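Local structure of SAM-dependent O-methyltransferase (Thermotoga maritima, 1O54) at residues V140-K145 and V166-R171; T119-G124 and K151-N156; L108-G113 and A128-A133. The protein probably methylates N1 of adenosine 58 in tRNA, using S-adenosyl-L-methionine as methyl donor and working as a homotetramer built as a dimer of dimers. All blocks are in the same frame, centred on the assembly; numbering follows the deposited sequence.

Contact 1: V140-K145 and V166-R171; sequences VFAYEK and VTIKVR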
# COMPACT_ATOMS: atom_id res chain seq x y z
N VAL A 140 -20.00 -15.29 -23.56
CA VAL A 140 -19.12 -15.93 -22.58
C VAL A 140 -19.43 -17.42 -22.55
O VAL A 140 -20.57 -17.82 -22.33
CB VAL A 140 -19.28 -15.31 -21.18
CG1 VAL A 140 -18.30 -15.93 -20.19
CG2 VAL A 140 -19.07 -13.79 -21.27
N PHE A 141 -18.40 -18.22 -22.81
CA PHE A 141 -18.50 -19.69 -22.70
C PHE A 141 -17.93 -20.03 -21.33
O PHE A 141 -16.72 -19.95 -21.09
CB PHE A 141 -17.72 -20.35 -23.84
CG PHE A 141 -18.17 -19.88 -25.19
CD1 PHE A 141 -19.29 -20.41 -25.78
CD2 PHE A 141 -17.48 -18.86 -25.84
CE1 PHE A 141 -19.71 -19.98 -27.02
CE2 PHE A 141 -17.91 -18.40 -27.06
CZ PHE A 141 -19.02 -18.93 -27.65
N ALA A 142 -18.84 -20.36 -20.44
CA ALA A 142 -18.52 -20.55 -19.03
C ALA A 142 -18.52 -22.01 -18.65
O ALA A 142 -19.59 -22.65 -18.55
CB ALA A 142 -19.53 -19.75 -18.18
N TYR A 143 -17.32 -22.55 -18.44
CA TYR A 143 -17.17 -23.96 -18.16
C TYR A 143 -17.17 -24.18 -16.65
O TYR A 143 -16.34 -23.62 -15.93
CB TYR A 143 -15.89 -24.47 -18.76
CG TYR A 143 -15.91 -24.61 -20.26
CD1 TYR A 143 -15.87 -23.51 -21.09
CD2 TYR A 143 -15.88 -25.88 -20.85
CE1 TYR A 143 -15.85 -23.67 -22.49
CE2 TYR A 143 -15.88 -26.04 -22.22
CZ TYR A 143 -15.87 -24.94 -23.03
OH TYR A 143 -15.86 -25.11 -24.40
N GLU A 144 -18.10 -24.99 -16.19
CA GLU A 144 -18.23 -25.29 -14.78
C GLU A 144 -18.73 -26.69 -14.62
O GLU A 144 -19.92 -26.93 -14.74
CB GLU A 144 -19.21 -24.35 -14.12
CG GLU A 144 -19.45 -24.60 -12.65
CD GLU A 144 -18.19 -24.56 -11.85
OE1 GLU A 144 -17.71 -23.43 -11.53
OE2 GLU A 144 -17.65 -25.65 -11.57
N LYS A 145 -17.80 -27.59 -14.33
CA LYS A 145 -18.11 -29.01 -14.15
C LYS A 145 -18.89 -29.31 -12.86
O LYS A 145 -19.49 -30.37 -12.73
CB LYS A 145 -16.81 -29.83 -14.16
CG LYS A 145 -15.85 -29.50 -13.01
CD LYS A 145 -14.58 -30.33 -13.08
CE LYS A 145 -13.54 -29.81 -12.11
NZ LYS A 145 -12.32 -30.68 -12.06
N VAL A 166 -24.39 -15.71 -21.79
CA VAL A 166 -23.52 -16.71 -21.20
C VAL A 166 -24.03 -18.09 -21.52
O VAL A 166 -25.20 -18.41 -21.28
CB VAL A 166 -23.41 -16.55 -19.66
CG1 VAL A 166 -22.44 -17.54 -19.07
CG2 VAL A 166 -22.99 -15.11 -19.32
N THR A 167 -23.16 -18.91 -22.10
CA THR A 167 -23.41 -20.32 -22.33
C THR A 167 -22.69 -21.10 -21.24
O THR A 167 -21.47 -21.28 -21.29
CB THR A 167 -22.92 -20.73 -23.73
OG1 THR A 167 -23.61 -19.97 -24.73
CG2 THR A 167 -23.22 -22.19 -24.05
N ILE A 168 -23.44 -21.56 -20.25
CA ILE A 168 -22.87 -22.36 -19.17
C ILE A 168 -22.77 -23.80 -19.59
O ILE A 168 -23.80 -24.41 -19.95
CB ILE A 168 -23.73 -22.25 -17.88
CG1 ILE A 168 -23.79 -20.79 -17.41
CG2 ILE A 168 -23.14 -23.10 -16.77
CD1 ILE A 168 -24.91 -20.51 -16.43
N LYS A 169 -21.54 -24.35 -19.57
CA LYS A 169 -21.24 -25.68 -20.05
C LYS A 169 -20.76 -26.53 -18.89
O LYS A 169 -19.72 -26.23 -18.27
CB LYS A 169 -20.19 -25.59 -21.18
CG LYS A 169 -20.70 -24.74 -22.34
CD LYS A 169 -19.67 -24.55 -23.47
CE LYS A 169 -19.30 -25.82 -24.14
NZ LYS A 169 -18.86 -25.57 -25.56
N VAL A 170 -21.51 -27.59 -18.56
CA VAL A 170 -21.14 -28.41 -17.45
C VAL A 170 -20.20 -29.45 -18.00
O VAL A 170 -20.61 -30.54 -18.36
CB VAL A 170 -22.33 -29.05 -16.72
CG1 VAL A 170 -21.84 -29.85 -15.53
CG2 VAL A 170 -23.32 -27.98 -16.30
N ARG A 171 -18.95 -29.05 -18.11
CA ARG A 171 -17.95 -29.77 -18.87
C ARG A 171 -16.62 -29.70 -18.17
O ARG A 171 -16.23 -28.63 -17.70
CB ARG A 171 -17.81 -29.14 -20.25
CG ARG A 171 -18.99 -29.36 -21.19
CD ARG A 171 -18.99 -30.71 -21.88
NE ARG A 171 -17.75 -30.87 -22.61
CZ ARG A 171 -17.49 -30.32 -23.80
NH1 ARG A 171 -18.44 -29.68 -24.46
NH2 ARG A 171 -16.29 -30.47 -24.38
O HOH W 1 -14.91 -27.48 -15.63
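Lys169 lays its aliphatic chain over one face of the Tyr143 ring. Its CD lies 4.2 Å from the ring centroid, 25° off the normal and offset toward the rim, a CH-pi contact. The two side chains run side by side and point the same way. The lysine chain bends at chi3 (63°), which carries CE and NZ along the ring toward the hydroxyl. Lys169 NZ then makes a weak hydrogen bond to Tyr143 OH at 3.2 Å. The stronger partners of both polar ends are Glu179 and Asp178: NZ forms salt bridges with their carboxylates, and the hydroxyl bonds to Glu179 OE1 and Asp178 N. Hydroxyl and ammonium thus share the same two acidic residues. Arg171 CB meets the same ring at Tyr143 CD2, 3.8 Å away. An alanine in place of Tyr143 would probably open a gap beside the Lys169 chain and leave Glu179 OE1 and Asp178 N without their hydroxyl partner.

Strands 139-143 and 166-169 pair in parallel, joined by helix 147-159 in a beta-alpha-beta unit of the Rossmann-like methyltransferase sheet. Thr167 N donates to Val140 O. Thr167 O in turn accepts from Ala142 N. Lys169 N and O continue the pairing with Ala142 O and Glu144 N. On the sheet face opposite Tyr143, Ala142 CB packs on Val166 CG1 at 3.8 Å, and helix 125-134 covers Val140 and Val166. Glu144, predicted to bind S-adenosyl-L-methionine, follows directly after its strand; its OE2 forms a salt bridge with Arg146. A water donates to Arg171 O at 2.7 Å and accepts a weak bond from Lys145 N.

Contact 2: T119-G124 and K151-N156; sequences TGVGSG and KLAESN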
# COMPACT_ATOMS: atom_id res chain seq x y z
N THR A 119 -13.57 -19.96 -16.81
CA THR A 119 -13.65 -21.21 -16.07
C THR A 119 -12.74 -21.19 -14.84
O THR A 119 -11.66 -20.65 -14.95
CB THR A 119 -13.26 -22.37 -17.00
OG1 THR A 119 -13.57 -23.64 -16.37
CG2 THR A 119 -11.77 -22.42 -17.33
N GLY A 120 -13.14 -21.74 -13.70
CA GLY A 120 -14.49 -22.12 -13.36
C GLY A 120 -15.36 -20.90 -13.21
O GLY A 120 -14.92 -19.78 -13.48
N VAL A 121 -16.59 -21.11 -12.77
CA VAL A 121 -17.57 -20.05 -12.72
C VAL A 121 -18.00 -19.70 -11.31
O VAL A 121 -18.24 -18.54 -10.99
CB VAL A 121 -18.78 -20.44 -13.58
CG1 VAL A 121 -19.75 -19.30 -13.67
CG2 VAL A 121 -18.30 -20.82 -14.97
N GLY A 122 -18.17 -20.70 -10.46
CA GLY A 122 -18.59 -20.42 -9.09
C GLY A 122 -19.96 -19.80 -9.03
O GLY A 122 -20.90 -20.26 -9.68
N SER A 123 -20.07 -18.71 -8.28
CA SER A 123 -21.30 -17.94 -8.16
C SER A 123 -21.66 -17.13 -9.41
O SER A 123 -22.76 -16.62 -9.54
CB SER A 123 -21.15 -16.95 -7.00
OG SER A 123 -20.31 -15.87 -7.43
N GLY A 124 -20.71 -17.01 -10.34
CA GLY A 124 -20.93 -16.22 -11.53
C GLY A 124 -20.55 -14.76 -11.41
O GLY A 124 -20.84 -13.98 -12.33
N LYS A 151 -25.59 -24.30 -11.62
CA LYS A 151 -26.99 -23.90 -11.41
C LYS A 151 -27.06 -22.60 -10.61
O LYS A 151 -27.91 -21.75 -10.88
CB LYS A 151 -27.80 -25.06 -10.80
CG LYS A 151 -27.95 -26.25 -11.79
CD LYS A 151 -28.98 -27.27 -11.40
CE LYS A 151 -29.17 -28.38 -12.48
NZ LYS A 151 -30.35 -28.17 -13.39
N LEU A 152 -26.17 -22.42 -9.65
CA LEU A 152 -26.11 -21.12 -8.93
C LEU A 152 -25.81 -19.94 -9.86
O LEU A 152 -26.49 -18.91 -9.86
CB LEU A 152 -25.06 -21.17 -7.82
CG LEU A 152 -24.83 -19.89 -6.99
CD1 LEU A 152 -26.12 -19.33 -6.41
CD2 LEU A 152 -23.80 -20.16 -5.90
N ALA A 153 -24.79 -20.11 -10.68
CA ALA A 153 -24.46 -19.11 -11.67
C ALA A 153 -25.58 -18.85 -12.65
O ALA A 153 -25.87 -17.71 -13.00
CB ALA A 153 -23.20 -19.52 -12.37
N GLU A 154 -26.26 -19.90 -13.11
CA GLU A 154 -27.36 -19.73 -14.02
C GLU A 154 -28.42 -18.86 -13.31
O GLU A 154 -28.94 -17.92 -13.90
CB GLU A 154 -27.93 -21.09 -14.42
CG GLU A 154 -29.11 -21.00 -15.34
CD GLU A 154 -29.73 -22.37 -15.61
OE1 GLU A 154 -29.83 -23.21 -14.68
OE2 GLU A 154 -30.14 -22.55 -16.73
N SER A 155 -28.72 -19.18 -12.06
CA SER A 155 -29.75 -18.45 -11.30
C SER A 155 -29.36 -16.97 -11.12
O SER A 155 -30.13 -16.07 -11.44
CB SER A 155 -29.96 -19.07 -9.92
OG SER A 155 -30.94 -18.31 -9.19
N ASN A 156 -28.13 -16.75 -10.66
CA ASN A 156 -27.61 -15.38 -10.48
C ASN A 156 -27.60 -14.58 -11.77
O ASN A 156 -28.12 -13.47 -11.83
CB ASN A 156 -26.21 -15.41 -9.88
CG ASN A 156 -26.19 -15.78 -8.40
OD1 ASN A 156 -27.21 -15.63 -7.70
ND2 ASN A 156 -25.05 -16.27 -7.92
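Asn156 has CG anti to its carbonyl carbon (chi1 -73°), and this turns its amide toward Ser123 O. Val121 has CG1 anti to its backbone N (chi1 -174°), which directs that methyl to Ala153 CB. The loop 119-124 is consistent with the glycine-rich turn of Rossmann-like methyltransferases. It links strand 115-119 to helix 125-134, and here it rests against helix 147-159.

Ala153 CB carries most of the packing: it meets Val121 CG1 at 3.7 Å and also lies against Gly122 O. Gly124 passes close by, with its CA 4.6 Å from Ala153 CA. A side chain on Gly124 would run into Ala153 CB, and its backbone angles would also press a CB on the preceding carbonyl. Gly124 is the N-cap residue of helix 125-134. It closes a type II' beta turn from Val121, with Gly124 N bonded to Val121 O at 3.0 Å. Leu152 CD2 lies 4.0 Å from Ser123 CA.

Val121 N and Gly122 N both donate to Glu144 OE1. This would hold Glu144, predicted to bind the cofactor, in place. Ser123 OG bonds to Ala125 N, at the start of the next helix.

The single direct hydrogen bond between loop and helix is nearly straight: Asn156 ND2 donates to Ser123 O at 2.8 Å, with an angle of 176° at the hydrogen. The donor lies in the carbonyl plane, on a lone pair, and the oxygen lies in the plane of the Asn156 amide.

Contact 3: L108-G113 and A128-A133; sequences LDVKEG and AVLARA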
# COMPACT_ATOMS: atom_id res chain seq x y z
N LEU A 108 -8.04 -7.57 -20.10
CA LEU A 108 -8.44 -8.54 -21.16
C LEU A 108 -9.09 -7.88 -22.40
O LEU A 108 -9.35 -8.57 -23.42
CB LEU A 108 -9.37 -9.60 -20.59
CG LEU A 108 -8.76 -10.58 -19.60
CD1 LEU A 108 -9.77 -11.56 -19.11
CD2 LEU A 108 -7.56 -11.34 -20.22
N ASP A 109 -9.30 -6.57 -22.34
CA ASP A 109 -9.85 -5.77 -23.44
C ASP A 109 -11.21 -6.29 -23.89
O ASP A 109 -11.54 -6.21 -25.08
CB ASP A 109 -8.88 -5.72 -24.63
CG ASP A 109 -9.19 -4.57 -25.58
OD1 ASP A 109 -9.47 -3.43 -25.13
OD2 ASP A 109 -9.14 -4.76 -26.81
N VAL A 110 -12.00 -6.82 -22.94
CA VAL A 110 -13.30 -7.40 -23.28
C VAL A 110 -14.21 -6.29 -23.82
O VAL A 110 -14.39 -5.24 -23.19
CB VAL A 110 -13.97 -8.14 -22.11
CG1 VAL A 110 -15.23 -8.80 -22.55
CG2 VAL A 110 -13.00 -9.15 -21.48
N LYS A 111 -14.77 -6.54 -25.00
CA LYS A 111 -15.50 -5.53 -25.74
C LYS A 111 -16.60 -6.17 -26.58
O LYS A 111 -16.70 -7.39 -26.70
CB LYS A 111 -14.55 -4.77 -26.64
CG LYS A 111 -14.00 -5.61 -27.74
CD LYS A 111 -12.85 -4.96 -28.49
CE LYS A 111 -12.63 -5.70 -29.83
NZ LYS A 111 -12.19 -7.13 -29.75
N GLU A 112 -17.45 -5.30 -27.11
CA GLU A 112 -18.64 -5.71 -27.88
C GLU A 112 -18.29 -6.77 -28.88
O GLU A 112 -17.40 -6.59 -29.73
CB GLU A 112 -19.24 -4.49 -28.59
CG GLU A 112 -20.55 -4.78 -29.33
CD GLU A 112 -21.73 -5.03 -28.43
OE1 GLU A 112 -22.50 -6.01 -28.70
OE2 GLU A 112 -21.92 -4.26 -27.46
N GLY A 113 -19.04 -7.86 -28.85
CA GLY A 113 -18.89 -8.94 -29.82
C GLY A 113 -17.82 -9.98 -29.51
O GLY A 113 -17.69 -10.97 -30.24
N ALA A 128 -20.39 -12.51 -14.62
CA ALA A 128 -21.26 -11.36 -14.84
C ALA A 128 -20.54 -10.15 -15.38
O ALA A 128 -21.07 -9.44 -16.26
CB ALA A 128 -21.98 -11.01 -13.53
N VAL A 129 -19.36 -9.86 -14.84
CA VAL A 129 -18.58 -8.73 -15.30
C VAL A 129 -18.21 -8.91 -16.79
O VAL A 129 -18.30 -7.97 -17.62
CB VAL A 129 -17.30 -8.55 -14.43
CG1 VAL A 129 -16.38 -7.51 -15.01
CG2 VAL A 129 -17.73 -8.19 -13.02
N LEU A 130 -17.76 -10.12 -17.13
CA LEU A 130 -17.40 -10.44 -18.50
C LEU A 130 -18.63 -10.33 -19.40
O LEU A 130 -18.52 -9.83 -20.52
CB LEU A 130 -16.80 -11.87 -18.55
CG LEU A 130 -15.47 -12.03 -17.78
CD1 LEU A 130 -15.07 -13.52 -17.71
CD2 LEU A 130 -14.34 -11.19 -18.38
N ALA A 131 -19.76 -10.84 -18.93
CA ALA A 131 -21.03 -10.80 -19.71
C ALA A 131 -21.42 -9.35 -20.02
O ALA A 131 -21.83 -9.05 -21.14
CB ALA A 131 -22.15 -11.48 -18.96
N ARG A 132 -21.32 -8.45 -19.05
CA ARG A 132 -21.63 -7.04 -19.32
C ARG A 132 -20.71 -6.51 -20.40
O ARG A 132 -21.16 -5.80 -21.33
CB ARG A 132 -21.50 -6.20 -18.07
CG ARG A 132 -22.65 -6.33 -17.15
CD ARG A 132 -22.66 -5.24 -16.13
NE ARG A 132 -23.93 -5.18 -15.44
CZ ARG A 132 -24.16 -4.35 -14.42
NH1 ARG A 132 -23.21 -3.55 -14.01
NH2 ARG A 132 -25.34 -4.34 -13.85
N ALA A 133 -19.43 -6.86 -20.32
CA ALA A 133 -18.44 -6.34 -21.24
C ALA A 133 -18.53 -6.84 -22.69
O ALA A 133 -18.09 -6.14 -23.60
CB ALA A 133 -17.04 -6.59 -20.71
O HOH W 2 -16.73 -3.80 -23.12
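Val110 turns its side chain toward helix 125-134. Its CB is 3.7 Å from Ala133 CB. From there the two methyls part. CG1, anti to the backbone N (chi1 -176°), closes on Ala133 CB to 3.4 Å, tighter than usual van der Waals contact. CG2 reaches Leu130 CD2 at 3.9 Å, and the side chains of Val110 and Leu130 cross at about a right angle. Both also touch Ile116 of strand 115-119, so the valine packs between that strand and the helix that follows it.

Beside the apolar patch, a water bridges the backbones. It donates to Val110 O and to Ala133 O, each at 2.7 Å. Ala133 O also lies close to Lys111 C, at 3.3 Å.

Asp109 pairs with Arg132 of the second subunit in a salt bridge, and Arg132 of this chain pairs with Asp109 of that subunit. Glu112 OE1 bonds to Ser137 OG of the same chain, and its OE2 pairs with Arg165 of the second subunit.

Within the chain, then, loop and helix are held by methyl packing and a shared water, whereas Asp109, Arg132 and Glu112 OE2 reach across to the second subunit.

Overall arrangement
All three contacts belong to the Rossmann-like methyltransferase domain. Along the chain, contact 3 begins first, and its segments alternate with those of contact 2; contact 2 crosses contact 1 in the same way. Contact 3 closes before contact 1 opens. Helix 147-159 carries one side of contact 2 and connects the two strands of contact 1, and their centres are about 9 Å apart. The centre of contact 3 lies about 16 Å from that of each. Its helix 125-134 starts just after loop 119-124 and packs on the strands of contact 1. Contact 1 holds Glu144, predicted to bind the cofactor, and contact 2 lies next to it, while contact 3 lies at a subunit interface.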